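Local structure of uncharacterized protein (Bacteroides eggerthii, 4FTD) at residues Thr15-Ile20 and Ile60-Ser65; Ala68-Glu73 and Leu90-His95. The protein is of unknown function but combines a six-bladed beta-propeller with an immunoglobulin-like domain and may act in carbohydrate metabolism. All coordinates share one frame; numbering follows the deposited sequence.

Interaction 1: Thr15-Ile20 and Ile60-Ser65; sequences TELLSI and IEAELS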
loop_
_atom_site.group_PDB
_atom_site.type_symbol
_atom_site.label_atom_id
_atom_site.label_comp_id
_atom_site.label_asym_id
_atom_site.label_seq_id
_atom_site.Cartn_x
_atom_site.Cartn_y
_atom_site.Cartn_z
ATOM N N THR A 15 7.146 -13.783 54.096
ATOM C CA THR A 15 6.639 -12.483 53.600
ATOM C C THR A 15 6.684 -12.228 52.081
ATOM O O THR A 15 7.463 -11.402 51.591
ATOM C CB THR A 15 7.184 -11.264 54.393
ATOM O OG1 THR A 15 6.342 -10.129 54.142
ATOM C CG2 THR A 15 8.645 -10.925 54.068
ATOM N N GLU A 16 5.815 -12.931 51.352
ATOM C CA GLU A 16 5.670 -12.737 49.910
ATOM C C GLU A 16 4.254 -12.920 49.361
ATOM O O GLU A 16 3.363 -13.451 50.037
ATOM C CB GLU A 16 6.651 -13.563 49.111
ATOM C CG GLU A 16 6.697 -15.021 49.423
ATOM C CD GLU A 16 7.811 -15.641 48.630
ATOM O OE1 GLU A 16 7.567 -16.025 47.471
ATOM O OE2 GLU A 16 8.936 -15.690 49.155
ATOM N N LEU A 17 4.070 -12.372 48.156
ATOM C CA LEU A 17 2.809 -12.354 47.451
ATOM C C LEU A 17 2.884 -13.511 46.504
ATOM O O LEU A 17 3.660 -13.476 45.572
ATOM C CB LEU A 17 2.657 -11.049 46.668
ATOM C CG LEU A 17 1.386 -10.816 45.866
ATOM C CD1 LEU A 17 0.200 -10.816 46.822
ATOM C CD2 LEU A 17 1.549 -9.495 45.126
ATOM N N LEU A 18 2.057 -14.522 46.742
ATOM C CA LEU A 18 2.017 -15.754 45.931
ATOM C C LEU A 18 1.080 -15.636 44.691
ATOM O O LEU A 18 1.346 -16.213 43.643
ATOM C CB LEU A 18 1.624 -16.920 46.853
ATOM C CG LEU A 18 2.458 -17.080 48.129
ATOM C CD1 LEU A 18 1.876 -18.118 49.084
ATOM C CD2 LEU A 18 3.883 -17.438 47.741
ATOM N N SER A 19 -0.021 -14.885 44.799
ATOM C CA SER A 19 -0.896 -14.629 43.636
ATOM C C SER A 19 -1.758 -13.409 43.916
ATOM O O SER A 19 -1.959 -13.047 45.063
ATOM C CB SER A 19 -1.791 -15.835 43.298
ATOM O OG SER A 19 -2.781 -16.036 44.288
ATOM N N ILE A 20 -2.240 -12.772 42.861
ATOM C CA ILE A 20 -3.031 -11.557 43.005
ATOM C C ILE A 20 -3.976 -11.423 41.795
ATOM O O ILE A 20 -3.651 -11.825 40.666
ATOM C CB ILE A 20 -2.090 -10.326 43.186
ATOM C CG1 ILE A 20 -2.889 -9.084 43.661
ATOM C CG2 ILE A 20 -1.220 -10.123 41.940
ATOM C CD1 ILE A 20 -2.070 -7.911 44.158
ATOM N N ILE A 60 -8.921 -5.989 45.136
ATOM C CA ILE A 60 -7.945 -7.028 44.859
ATOM C C ILE A 60 -8.101 -8.172 45.842
ATOM O O ILE A 60 -8.620 -8.001 46.925
ATOM C CB ILE A 60 -6.483 -6.489 44.896
ATOM C CG1 ILE A 60 -6.127 -5.947 46.280
ATOM C CG2 ILE A 60 -6.267 -5.390 43.827
ATOM C CD1 ILE A 60 -4.636 -5.775 46.495
ATOM N N GLU A 61 -7.628 -9.334 45.437
ATOM C CA GLU A 61 -7.595 -10.517 46.272
ATOM C C GLU A 61 -6.249 -11.148 46.058
ATOM O O GLU A 61 -5.809 -11.275 44.914
ATOM C CB GLU A 61 -8.698 -11.478 45.838
ATOM C CG GLU A 61 -8.858 -12.729 46.651
ATOM C CD GLU A 61 -10.038 -13.537 46.116
ATOM O OE1 GLU A 61 -11.212 -13.197 46.427
ATOM O OE2 GLU A 61 -9.782 -14.494 45.353
ATOM N N ALA A 62 -5.622 -11.573 47.144
ATOM C CA ALA A 62 -4.245 -12.063 47.091
ATOM C C ALA A 62 -4.057 -13.309 47.905
ATOM O O ALA A 62 -4.771 -13.512 48.875
ATOM C CB ALA A 62 -3.337 -10.993 47.631
ATOM N N GLU A 63 -3.121 -14.152 47.493
ATOM C CA GLU A 63 -2.630 -15.235 48.333
ATOM C C GLU A 63 -1.232 -14.793 48.804
ATOM O O GLU A 63 -0.416 -14.376 47.996
ATOM C CB GLU A 63 -2.501 -16.555 47.580
ATOM C CG GLU A 63 -3.779 -17.212 47.098
ATOM C CD GLU A 63 -3.503 -18.504 46.329
ATOM O OE1 GLU A 63 -2.348 -19.001 46.336
ATOM O OE2 GLU A 63 -4.447 -19.035 45.713
ATOM N N LEU A 64 -0.996 -14.888 50.106
ATOM C CA LEU A 64 0.220 -14.434 50.777
ATOM C C LEU A 64 0.868 -15.605 51.520
ATOM O O LEU A 64 0.341 -16.715 51.523
ATOM C CB LEU A 64 -0.157 -13.345 51.792
ATOM C CG LEU A 64 -0.839 -12.089 51.236
ATOM C CD1 LEU A 64 -1.532 -11.261 52.310
ATOM C CD2 LEU A 64 0.214 -11.267 50.528
ATOM N N SER A 65 2.029 -15.358 52.117
ATOM C CA SER A 65 2.714 -16.335 52.972
ATOM C C SER A 65 1.961 -16.387 54.308
ATOM O O SER A 65 1.332 -15.386 54.703
ATOM C CB SER A 65 4.147 -15.872 53.207
ATOM O OG SER A 65 4.847 -15.733 51.982
HETATM O O HOH W 1 -5.148 -14.384 43.932
#
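The carbonyl oxygen of Glu63 is gripped by two successive amides of the facing strand: Leu18 N lies 2.8 Å from Glu63 O and Ser19 N 3.3 Å from the same oxygen. Both donors reach it from one face of its carbonyl plane. Two residues set against one is a classic beta bulge, and it shifts the antiparallel register between Leu17, paired with Leu64, and Ser19, paired with Glu63. The return bond runs from Glu63 N to Ser19 O at 2.9 Å. Strands 17-22 and 58-64 are neighbours inside the mixed sheet of what is probably the immunoglobulin-like domain, and the bulge falls at the start of the first. On the face carrying Leu17, Ile20, Ala62 and Leu64, packing is apolar. Leu17 CG stands anti to the backbone N (chi1 -179°), and CD1 reaches Ala62 CB at 3.6 Å and Leu64 CD2 at 3.7 Å; the small Ala62 lets the leucine branch come in close. The other face is polar: Ser19 OG lies against the aliphatic part of Glu63, 3.2 Å from Glu63 CG, and shares a water with Glu61 O, the water's bond to that carbonyl being weak. Just before strand 17-22 begins, Glu16 N donates to Ser65 OG at 3.0 Å, the short serine side chain bringing its hydroxyl up to the backbone, while Ser65 N gives Glu16 O only a weak bond in return.

Interaction 2: Ala68-Glu73 and Leu90-His95; sequences AALQSE and LRIINH
Backbone hydrogen bonds join Ala69 and Ile93 in both directions: Ala69 N donates to Ile93 O at 2.7 Å, and Ile93 N answers to Ala69 O at 2.9 Å. A longer bond, Gln71 N to Arg91 O at 3.3 Å, follows where strand 69-70 has already ended. A water accepts from Ser72 N and gives a weak bond to Arg91 O, so the departing chain keeps a solvent link to the strand.

Apolar contact lies on the face of Leu70 and Ile92. Leu70 CD2 meets Ile92 CG2 at 4.2 Å and Leu90 CD2 at 4.3 Å; branched aliphatic residues suit this side because Ile60, Ala62 and Leu64 of strand 58-64 pack against it.

Mixed polar and aliphatic contact occupies the opposite face. Gln71 and Arg91 run side by side, pointing the same way, with Gln71 CG 3.6 Å from Arg91 CB and the amide and guanidinium planes 30° apart. The bend of Gln71 at chi2 (-84°) turns CD toward Ile93, and Ile93 CD1 lies 3.6 Å from Gln71 CD. Arg91 NE forms a salt bridge with Asp100 of strand 98-106, so its methylenes lie alongside Gln71 while NE is held by the next strand. An alanine in place of Arg91 would probably leave Asp100 without its cationic mate and Gln71 NE2 without the CD methylene it lies against. A short outermost strand paired antiparallel to 85-93 in a mixed sheet, apolar inward and polar outward, is consistent with the sandwich of an immunoglobulin-like domain.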
loop_
_atom_site.group_PDB
_atom_site.type_symbol
_atom_site.label_atom_id
_atom_site.label_comp_id
_atom_site.label_asym_id
_atom_site.label_seq_id
_atom_site.Cartn_x
_atom_site.Cartn_y
_atom_site.Cartn_z
ATOM N N ALA A 68 0.992 -13.145 56.619
ATOM C CA ALA A 68 1.141 -11.827 55.960
ATOM C C ALA A 68 -0.233 -11.233 55.626
ATOM O O ALA A 68 -1.132 -11.966 55.286
ATOM C CB ALA A 68 1.993 -11.952 54.711
ATOM N N ALA A 69 -0.376 -9.913 55.749
ATOM C CA ALA A 69 -1.614 -9.172 55.447
ATOM C C ALA A 69 -1.350 -8.110 54.373
ATOM O O ALA A 69 -0.275 -7.518 54.363
ATOM C CB ALA A 69 -2.131 -8.470 56.706
ATOM N N LEU A 70 -2.317 -7.882 53.474
ATOM C CA LEU A 70 -2.318 -6.709 52.605
ATOM C C LEU A 70 -2.590 -5.455 53.472
ATOM O O LEU A 70 -3.357 -5.500 54.455
ATOM C CB LEU A 70 -3.430 -6.802 51.538
ATOM C CG LEU A 70 -3.467 -7.941 50.510
ATOM C CD1 LEU A 70 -4.844 -7.966 49.844
ATOM C CD2 LEU A 70 -2.363 -7.815 49.469
ATOM N N GLN A 71 -1.944 -4.337 53.146
ATOM C CA GLN A 71 -2.325 -3.048 53.756
ATOM C C GLN A 71 -3.809 -2.775 53.541
ATOM O O GLN A 71 -4.495 -2.294 54.427
ATOM C CB GLN A 71 -1.624 -1.866 53.086
ATOM C CG GLN A 71 -0.167 -1.682 53.377
ATOM C CD GLN A 71 0.073 -0.928 54.651
ATOM O OE1 GLN A 71 -0.253 -1.404 55.737
ATOM N NE2 GLN A 71 0.664 0.259 54.529
ATOM N N SER A 72 -4.274 -3.019 52.315
ATOM C CA SER A 72 -5.642 -2.705 51.918
ATOM C C SER A 72 -6.045 -3.641 50.774
ATOM O O SER A 72 -5.183 -4.134 50.059
ATOM C CB SER A 72 -5.717 -1.256 51.394
ATOM O OG SER A 72 -7.057 -0.924 51.006
ATOM N N GLU A 73 -7.348 -3.851 50.627
ATOM C CA GLU A 73 -7.928 -4.665 49.551
ATOM C C GLU A 73 -8.433 -3.817 48.423
ATOM O O GLU A 73 -8.984 -4.377 47.479
ATOM C CB GLU A 73 -9.141 -5.490 50.068
ATOM C CG GLU A 73 -8.817 -6.537 51.100
ATOM C CD GLU A 73 -9.925 -7.572 51.269
ATOM O OE1 GLU A 73 -11.156 -7.323 51.087
ATOM O OE2 GLU A 73 -9.538 -8.697 51.578
ATOM N N LEU A 90 2.286 -1.886 46.425
ATOM C CA LEU A 90 1.478 -2.864 47.136
ATOM C C LEU A 90 2.374 -3.396 48.237
ATOM O O LEU A 90 3.401 -4.034 47.955
ATOM C CB LEU A 90 1.023 -4.021 46.259
ATOM C CG LEU A 90 0.183 -5.096 46.963
ATOM C CD1 LEU A 90 -0.977 -5.522 46.116
ATOM C CD2 LEU A 90 1.021 -6.323 47.306
ATOM N N ARG A 91 1.989 -3.126 49.483
ATOM C CA ARG A 91 2.738 -3.535 50.656
ATOM C C ARG A 91 2.112 -4.755 51.365
ATOM O O ARG A 91 0.923 -4.771 51.638
ATOM C CB ARG A 91 2.895 -2.352 51.613
ATOM C CG ARG A 91 3.550 -2.666 52.962
ATOM C CD ARG A 91 3.920 -1.416 53.742
ATOM N NE ARG A 91 4.870 -0.607 52.985
ATOM C CZ ARG A 91 5.217 0.644 53.261
ATOM N NH1 ARG A 91 4.715 1.290 54.308
ATOM N NH2 ARG A 91 6.100 1.255 52.473
ATOM N N ILE A 92 2.932 -5.774 51.623
ATOM C CA ILE A 92 2.507 -6.911 52.429
ATOM C C ILE A 92 3.290 -6.855 53.753
ATOM O O ILE A 92 4.482 -6.477 53.788
ATOM C CB ILE A 92 2.541 -8.224 51.636
ATOM C CG1 ILE A 92 3.954 -8.650 51.357
ATOM C CG2 ILE A 92 1.747 -8.074 50.306
ATOM C CD1 ILE A 92 4.001 -10.093 50.942
ATOM N N ILE A 93 2.605 -7.154 54.848
ATOM C CA ILE A 93 3.159 -6.932 56.183
ATOM C C ILE A 93 2.845 -8.108 57.046
ATOM O O ILE A 93 1.803 -8.736 56.887
ATOM C CB ILE A 93 2.489 -5.735 56.915
ATOM C CG1 ILE A 93 2.537 -4.456 56.107
ATOM C CG2 ILE A 93 3.137 -5.426 58.268
ATOM C CD1 ILE A 93 1.756 -3.333 56.769
ATOM N N ASN A 94 3.743 -8.374 57.980
ATOM C CA ASN A 94 3.435 -9.240 59.102
ATOM C C ASN A 94 3.970 -8.732 60.490
ATOM O O ASN A 94 4.262 -7.528 60.686
ATOM C CB ASN A 94 3.797 -10.660 58.733
ATOM C CG ASN A 94 5.227 -10.830 58.498
ATOM O OD1 ASN A 94 6.050 -10.403 59.305
ATOM N ND2 ASN A 94 5.555 -11.455 57.375
ATOM N N HIS A 95 4.064 -9.642 61.448
ATOM C CA HIS A 95 4.406 -9.296 62.820
ATOM C C HIS A 95 5.587 -8.321 62.940
ATOM O O HIS A 95 5.669 -7.517 63.883
ATOM C CB HIS A 95 4.540 -10.550 63.762
ATOM C CG HIS A 95 5.467 -11.639 63.278
ATOM N ND1 HIS A 95 5.181 -12.449 62.196
ATOM C CD2 HIS A 95 6.630 -12.112 63.797
ATOM C CE1 HIS A 95 6.150 -13.338 62.039
ATOM N NE2 HIS A 95 7.040 -13.156 62.998
HETATM O O HOH W 2 -1.833 -3.565 50.207
#

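How the interactions relate
Along the chain the two interactions come in series: 15-20 with 60-65 closes before 68-73 with 90-95 opens, strands 58-64 and 69-70 being consecutive. Their centres are about 9 Å apart. Although the strands are counted in one mixed sheet, strand 69-70 lies at one outer end and the 17-22/58-64 pair near the other, so the sheet folds over on itself and the two contacts face each other. Ile20 CD1 packs on Leu90 CD1 at 3.3 Å, and the probable bond from Ile60 N to Glu73 O ties the backbones together. The two strand pairs thus probably form opposing sides of one compact immunoglobulin-like module, their centres 50 and 54 Å from the chain's centre.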